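Local coordinates for cytosine-specific methyltransferase (PDB 3G7U), which probably methylates cytosine at carbon 5 in DNA, using S-adenosyl-L-methionine as the methyl donor, at residues A[283-286]-A[291-294]; A[309-312]-A[317-320]. All blocks are in the same frame, centred on the assembly; numbering follows the deposited sequence. Where two conformers were deposited one is given.

Contact 1. Residues A[283-286]-A[291-294]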
ATOM      1  N   THR A 283      -0.019 -20.869  -6.530  1.00 36.30           N
ATOM      2  CA  THR A 283      -1.411 -21.235  -6.560  1.00 36.97           C
ATOM      3  C   THR A 283      -2.091 -20.524  -7.683  1.00 33.63           C
ATOM      4  O   THR A 283      -1.930 -19.313  -7.841  1.00 29.68           O
ATOM      5  CB  THR A 283      -2.130 -20.854  -5.233  1.00 40.07           C
ATOM      6  OG1 THR A 283      -1.487 -21.510  -4.138  1.00 43.80           O
ATOM      7  CG2 THR A 283      -3.583 -21.245  -5.270  1.00 34.80           C
ATOM      8  N   ARG A 284      -2.866 -21.256  -8.471  1.00 28.48           N
ATOM      9  CA  ARG A 284      -3.679 -20.618  -9.494  1.00 28.38           C
ATOM     10  C   ARG A 284      -4.818 -19.808  -8.894  1.00 32.62           C
ATOM     11  O   ARG A 284      -5.552 -20.293  -8.025  1.00 33.75           O
ATOM     12  CB  ARG A 284      -4.180 -21.636 -10.528  1.00 27.01           C
ATOM     13  CG  ARG A 284      -5.206 -21.111 -11.513  1.00 29.00           C
ATOM     14  CD  ARG A 284      -5.252 -21.958 -12.759  1.00 36.67           C
ATOM     15  NE  ARG A 284      -4.402 -21.415 -13.822  1.00 35.06           N
ATOM     16  CZ  ARG A 284      -4.171 -22.012 -14.981  1.00 37.65           C
ATOM     17  NH1 ARG A 284      -4.703 -23.213 -15.233  1.00 36.64           N
ATOM     18  NH2 ARG A 284      -3.394 -21.419 -15.885  1.00 31.69           N
ATOM     19  N   LEU A 285      -4.944 -18.567  -9.360  1.00 27.81           N
ATOM     20  CA  LEU A 285      -6.037 -17.689  -8.971  1.00 31.36           C
ATOM     21  C   LEU A 285      -7.374 -18.236  -9.457  1.00 33.23           C
ATOM     22  O   LEU A 285      -7.471 -18.811 -10.546  1.00 34.40           O
ATOM     23  CB  LEU A 285      -5.853 -16.291  -9.551  1.00 28.45           C
ATOM     24  CG  LEU A 285      -4.654 -15.490  -8.998  1.00 27.70           C
ATOM     25  CD1 LEU A 285      -4.298 -14.328  -9.884  1.00 26.80           C
ATOM     26  CD2 LEU A 285      -4.996 -14.984  -7.604  1.00 28.72           C
ATOM     27  N   ASP A 286      -8.400 -18.040  -8.633  1.00 31.48           N
ATOM     28  CA  ASP A 286      -9.770 -18.323  -9.030  1.00 31.08           C
ATOM     29  C   ASP A 286     -10.309 -17.018  -9.543  1.00 27.97           C
ATOM     30  O   ASP A 286     -10.317 -16.006  -8.813  1.00 33.45           O
ATOM     31  CB  ASP A 286     -10.555 -18.832  -7.805  1.00 32.01           C
ATOM     32  CG  ASP A 286     -12.052 -19.102  -8.088  1.00 36.14           C
ATOM     33  OD1 ASP A 286     -12.631 -18.742  -9.145  1.00 31.27           O
ATOM     34  OD2 ASP A 286     -12.676 -19.666  -7.165  1.00 44.55           O
ATOM     35  N   CYS A 291      -7.368 -12.529  -4.716  1.00 31.33           N
ATOM     36  CA  CYS A 291      -5.963 -12.866  -4.649  1.00 32.62           C
ATOM     37  C   CYS A 291      -5.610 -13.155  -3.191  1.00 36.39           C
ATOM     38  O   CYS A 291      -5.914 -12.338  -2.323  1.00 38.43           O
ATOM     39  CB  CYS A 291      -5.141 -11.700  -5.215  1.00 31.23           C
ATOM     40  SG  CYS A 291      -3.376 -12.004  -5.316  1.00 35.23           S
ATOM     41  N   PRO A 292      -4.987 -14.309  -2.900  1.00 39.58           N
ATOM     42  CA  PRO A 292      -4.589 -14.567  -1.505  1.00 43.47           C
ATOM     43  C   PRO A 292      -3.498 -13.570  -1.055  1.00 46.15           C
ATOM     44  O   PRO A 292      -3.068 -12.735  -1.858  1.00 49.84           O
ATOM     45  CB  PRO A 292      -4.027 -15.997  -1.535  1.00 45.02           C
ATOM     46  CG  PRO A 292      -4.259 -16.528  -2.884  1.00 45.14           C
ATOM     47  CD  PRO A 292      -4.581 -15.392  -3.812  1.00 40.13           C
ATOM     48  N   THR A 293      -3.054 -13.632   0.194  1.00 52.04           N
ATOM     49  CA  THR A 293      -1.990 -12.710   0.641  1.00 60.89           C
ATOM     50  C   THR A 293      -0.722 -12.738  -0.264  1.00 65.13           C
ATOM     51  O   THR A 293      -0.029 -13.763  -0.348  1.00 66.92           O
ATOM     52  CB  THR A 293      -1.603 -12.944   2.126  1.00 62.56           C
ATOM     53  OG1 THR A 293      -2.793 -13.056   2.922  1.00 63.37           O
ATOM     54  CG2 THR A 293      -0.727 -11.783   2.661  1.00 64.34           C
ATOM     55  N   LEU A 294      -0.448 -11.613  -0.939  1.00 65.69           N
ATOM     56  CA  LEU A 294       0.690 -11.485  -1.874  1.00 66.69           C
ATOM     57  C   LEU A 294       2.069 -11.525  -1.199  1.00 67.75           C
ATOM     58  O   LEU A 294       2.247 -11.031  -0.084  1.00 67.56           O
ATOM     59  CB  LEU A 294       0.555 -10.218  -2.750  1.00 66.02           C
ATOM     60  CG  LEU A 294      -0.363 -10.290  -3.986  1.00 66.62           C
ATOM     61  CD1 LEU A 294      -0.723  -8.909  -4.539  1.00 63.79           C
ATOM     62  CD2 LEU A 294       0.267 -11.154  -5.084  1.00 65.39           C
TER
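Leu285 meets Cys291 and Pro292 through one methyl, CD2, and its torsions put it there. Leu285 CG lies anti to its own carbonyl carbon (chi1 -67°), and CD1 then continues away from CA. CD2 is the branch left to face the second segment. On the other side, Cys291 SG, anti to the backbone N (chi1 -176°), is placed so that it too comes against the leucine methyl. The leucine methyl settles into the corner made by the cysteine and the proline ring. Leu285 CD2 is 3.8 Å from Cys291 CA. It is equally far, 3.8 Å, from Pro292 CD, the ring carbon next to the proline nitrogen. Cys291 CB and Cys291 SG each stand 4.1 Å from Leu285 CD2. The contact is apolar and small, burying 112 Å² in all. Both segments belong to the long loop between helices 262-269 and 321-328. As in other C5-methyltransferases, this loop probably belongs to the end of the target-recognition region, just ahead of the motif IX helix 321-328. The chain doubles back between the segments without forming a strand pair, and the nearest CA atoms, those of Leu285 and Cys291, are 6.5 Å apart. Asp286 begins the return with an Asx turn, its OD1 bonded to the backbone N of Asn288. Cys291 is tied to the loop before strand 163-171 by a backbone bond with Pro159 and by its O to Thr160 OG1. Leu327 of the helix packs on both Leu285 and Cys291, while Pro292 lies at the exposed border.

Contact 2. Residues A[309-312]-A[317-320]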
ATOM      1  N   ARG A 309       4.769 -16.400  -6.548  1.00 47.96           N
ATOM      2  CA  ARG A 309       3.826 -15.615  -7.347  0.50 42.19           C
ATOM      3  C   ARG A 309       2.574 -16.413  -7.690  1.00 38.27           C
ATOM      4  O   ARG A 309       2.663 -17.595  -7.965  1.00 35.31           O
ATOM      5  CB  ARG A 309       4.500 -15.094  -8.626  0.50 44.97           C
ATOM      6  CG  ARG A 309       5.165 -13.706  -8.521  0.50 46.38           C
ATOM      7  CD  ARG A 309       6.309 -13.676  -7.505  0.50 49.36           C
ATOM      8  NE  ARG A 309       7.477 -12.940  -7.980  0.50 50.56           N
ATOM      9  CZ  ARG A 309       8.585 -12.749  -7.270  0.50 50.30           C
ATOM     10  NH1 ARG A 309       8.683 -13.229  -6.036  0.50 51.01           N
ATOM     11  NH2 ARG A 309       9.592 -12.071  -7.796  0.50 48.46           N
ATOM     12  N   PRO A 310       1.396 -15.764  -7.669  1.00 30.27           N
ATOM     13  CA  PRO A 310       0.199 -16.486  -8.104  1.00 28.58           C
ATOM     14  C   PRO A 310       0.287 -16.835  -9.583  1.00 26.57           C
ATOM     15  O   PRO A 310       0.970 -16.147 -10.355  1.00 23.25           O
ATOM     16  CB  PRO A 310      -0.925 -15.454  -7.930  1.00 29.21           C
ATOM     17  CG  PRO A 310      -0.365 -14.473  -6.915  1.00 32.54           C
ATOM     18  CD  PRO A 310       1.077 -14.401  -7.199  1.00 32.72           C
ATOM     19  N   ILE A 311      -0.412 -17.894  -9.971  1.00 24.89           N
ATOM     20  CA  ILE A 311      -0.555 -18.290 -11.373  0.50 25.98           C
ATOM     21  C   ILE A 311      -1.822 -17.672 -11.913  1.00 23.97           C
ATOM     22  O   ILE A 311      -2.878 -17.648 -11.224  1.00 25.66           O
ATOM     23  CB  ILE A 311      -0.626 -19.845 -11.489  0.50 25.56           C
ATOM     24  CG1 ILE A 311       0.571 -20.487 -10.784  0.50 29.35           C
ATOM     25  CG2 ILE A 311      -0.763 -20.336 -12.938  0.50 29.80           C
ATOM     26  CD1 ILE A 311       1.913 -20.028 -11.271  0.50 26.56           C
ATOM     27  N   HIS A 312      -1.739 -17.170 -13.137  1.00 21.08           N
ATOM     28  CA  HIS A 312      -2.854 -16.565 -13.804  1.00 22.74           C
ATOM     29  C   HIS A 312      -3.996 -17.599 -13.969  1.00 28.35           C
ATOM     30  O   HIS A 312      -3.706 -18.793 -14.163  1.00 27.89           O
ATOM     31  CB  HIS A 312      -2.379 -16.127 -15.177  1.00 24.08           C
ATOM     32  CG  HIS A 312      -3.294 -15.167 -15.848  1.00 24.31           C
ATOM     33  ND1 HIS A 312      -4.374 -15.572 -16.599  1.00 28.77           N
ATOM     34  CD2 HIS A 312      -3.302 -13.814 -15.873  1.00 22.51           C
ATOM     35  CE1 HIS A 312      -5.011 -14.505 -17.058  1.00 27.89           C
ATOM     36  NE2 HIS A 312      -4.371 -13.425 -16.647  1.00 25.69           N
ATOM     37  N   ARG A 317       1.043 -19.366 -16.555  1.00 23.89           N
ATOM     38  CA  ARG A 317       2.195 -18.543 -16.221  1.00 23.74           C
ATOM     39  C   ARG A 317       1.956 -17.859 -14.870  1.00 19.84           C
ATOM     40  O   ARG A 317       0.802 -17.725 -14.452  1.00 21.38           O
ATOM     41  CB  ARG A 317       2.409 -17.476 -17.313  1.00 23.26           C
ATOM     42  CG  ARG A 317       1.192 -16.609 -17.589  1.00 25.56           C
ATOM     43  CD  ARG A 317       1.620 -15.367 -18.337  1.00 23.08           C
ATOM     44  NE  ARG A 317       0.554 -14.431 -18.694  1.00 24.65           N
ATOM     45  CZ  ARG A 317       0.008 -13.515 -17.880  1.00 29.90           C
ATOM     46  NH1 ARG A 317       0.398 -13.410 -16.613  1.00 24.19           N
ATOM     47  NH2 ARG A 317      -0.907 -12.671 -18.351  1.00 24.36           N
ATOM     48  N   VAL A 318       3.025 -17.395 -14.212  1.00 21.51           N
ATOM     49  CA  VAL A 318       2.847 -16.507 -13.070  1.00 20.11           C
ATOM     50  C   VAL A 318       2.294 -15.177 -13.562  1.00 21.32           C
ATOM     51  O   VAL A 318       2.414 -14.862 -14.752  1.00 22.88           O
ATOM     52  CB  VAL A 318       4.167 -16.275 -12.317  1.00 19.12           C
ATOM     53  CG1 VAL A 318       4.679 -17.594 -11.767  1.00 27.18           C
ATOM     54  CG2 VAL A 318       5.219 -15.709 -13.248  1.00 23.31           C
ATOM     55  N   ILE A 319       1.648 -14.419 -12.677  1.00 19.64           N
ATOM     56  CA  ILE A 319       1.092 -13.105 -13.040  1.00 20.64           C
ATOM     57  C   ILE A 319       2.220 -12.081 -13.279  1.00 21.86           C
ATOM     58  O   ILE A 319       3.340 -12.296 -12.808  1.00 23.52           O
ATOM     59  CB  ILE A 319       0.065 -12.595 -11.957  1.00 20.64           C
ATOM     60  CG1 ILE A 319       0.739 -12.439 -10.579  1.00 20.80           C
ATOM     61  CG2 ILE A 319      -1.206 -13.551 -11.941  1.00 18.79           C
ATOM     62  CD1 ILE A 319      -0.211 -11.820  -9.513  1.00 23.07           C
ATOM     63  N   THR A 320       1.909 -10.973 -13.952  1.00 20.89           N
ATOM     64  CA  THR A 320       2.849  -9.923 -14.225  1.00 21.26           C
ATOM     65  C   THR A 320       2.837  -8.930 -13.067  1.00 18.74           C
ATOM     66  O   THR A 320       1.911  -8.921 -12.241  1.00 16.77           O
ATOM     67  CB  THR A 320       2.464  -9.138 -15.492  1.00 22.06           C
ATOM     68  OG1 THR A 320       1.228  -8.485 -15.249  1.00 20.00           O
ATOM     69  CG2 THR A 320       2.311 -10.058 -16.681  1.00 22.59           C
TER
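Pro310 and Ile319 share the first of two backbone bonds, with Ile319 N 3.0 Å from Pro310 O. In the second, His312 N donates to Arg317 O at 2.9 Å, nearly straight at 167°. These bonds flank Ile311 and Val318, a non-hydrogen-bonded antiparallel pair. The bridge is isolated and closes a short hairpin-like turn. Its two central CA atoms are 4.2 Å apart, and Val318 CA-H also approaches Pro310 O. Side chains pack beside it. With Ile319 CG1 between the backbone N and the carbonyl carbon (chi1 61°), Ile319 CD1 ends against the proline ring, 3.7 Å from Pro310 CD.

His312 and Arg317 run side by side and point the same way. Their flat groups are not stacked but inclined by 52°. Arg317 NH2 is 3.6 Å from His312 CD2, and His312 CG lies over one guanidinium face, toward its rim. Arg317 NH1 reaches Val318 O at 3.1 Å. That oxygen lies in the guanidinium plane, which helps fix the group's rotation.

Further out, Glu323 of helix 321-328 forms a salt bridge with Arg317 NH1. The same carboxylate oxygen bonds Thr320 N, as in one half of a capping box, while Thr320 OG1 caps the helix from the N-cap position. The backbone N atoms of Tyr314 and His315, in the turn, bond His312 ND1. ND1 thus acts as an acceptor, which probably favours a neutral ring protonated at NE2; the charge of Arg317 is partly balanced by Glu323.

In the fold
The two contacts follow one another in sequence, yet their centres are only about 9 Å apart. Two probable hydrogen bonds join them: Leu285 N to Ile311 O at 2.9 Å, and Arg284 NE to His312 O at 2.7 Å. The apolar parts also meet, with Leu285 CD1 3.8 Å from Ile319 CG2. Leu327 of helix 321-328 touches side chains from both contacts, so both pack onto the same helix. Residues 295-307, which lie between the contacts, are not modelled. The contact centres are about 17 and 20 Å from the chain's centre, and both contacts are away from the predicted catalytic Cys81.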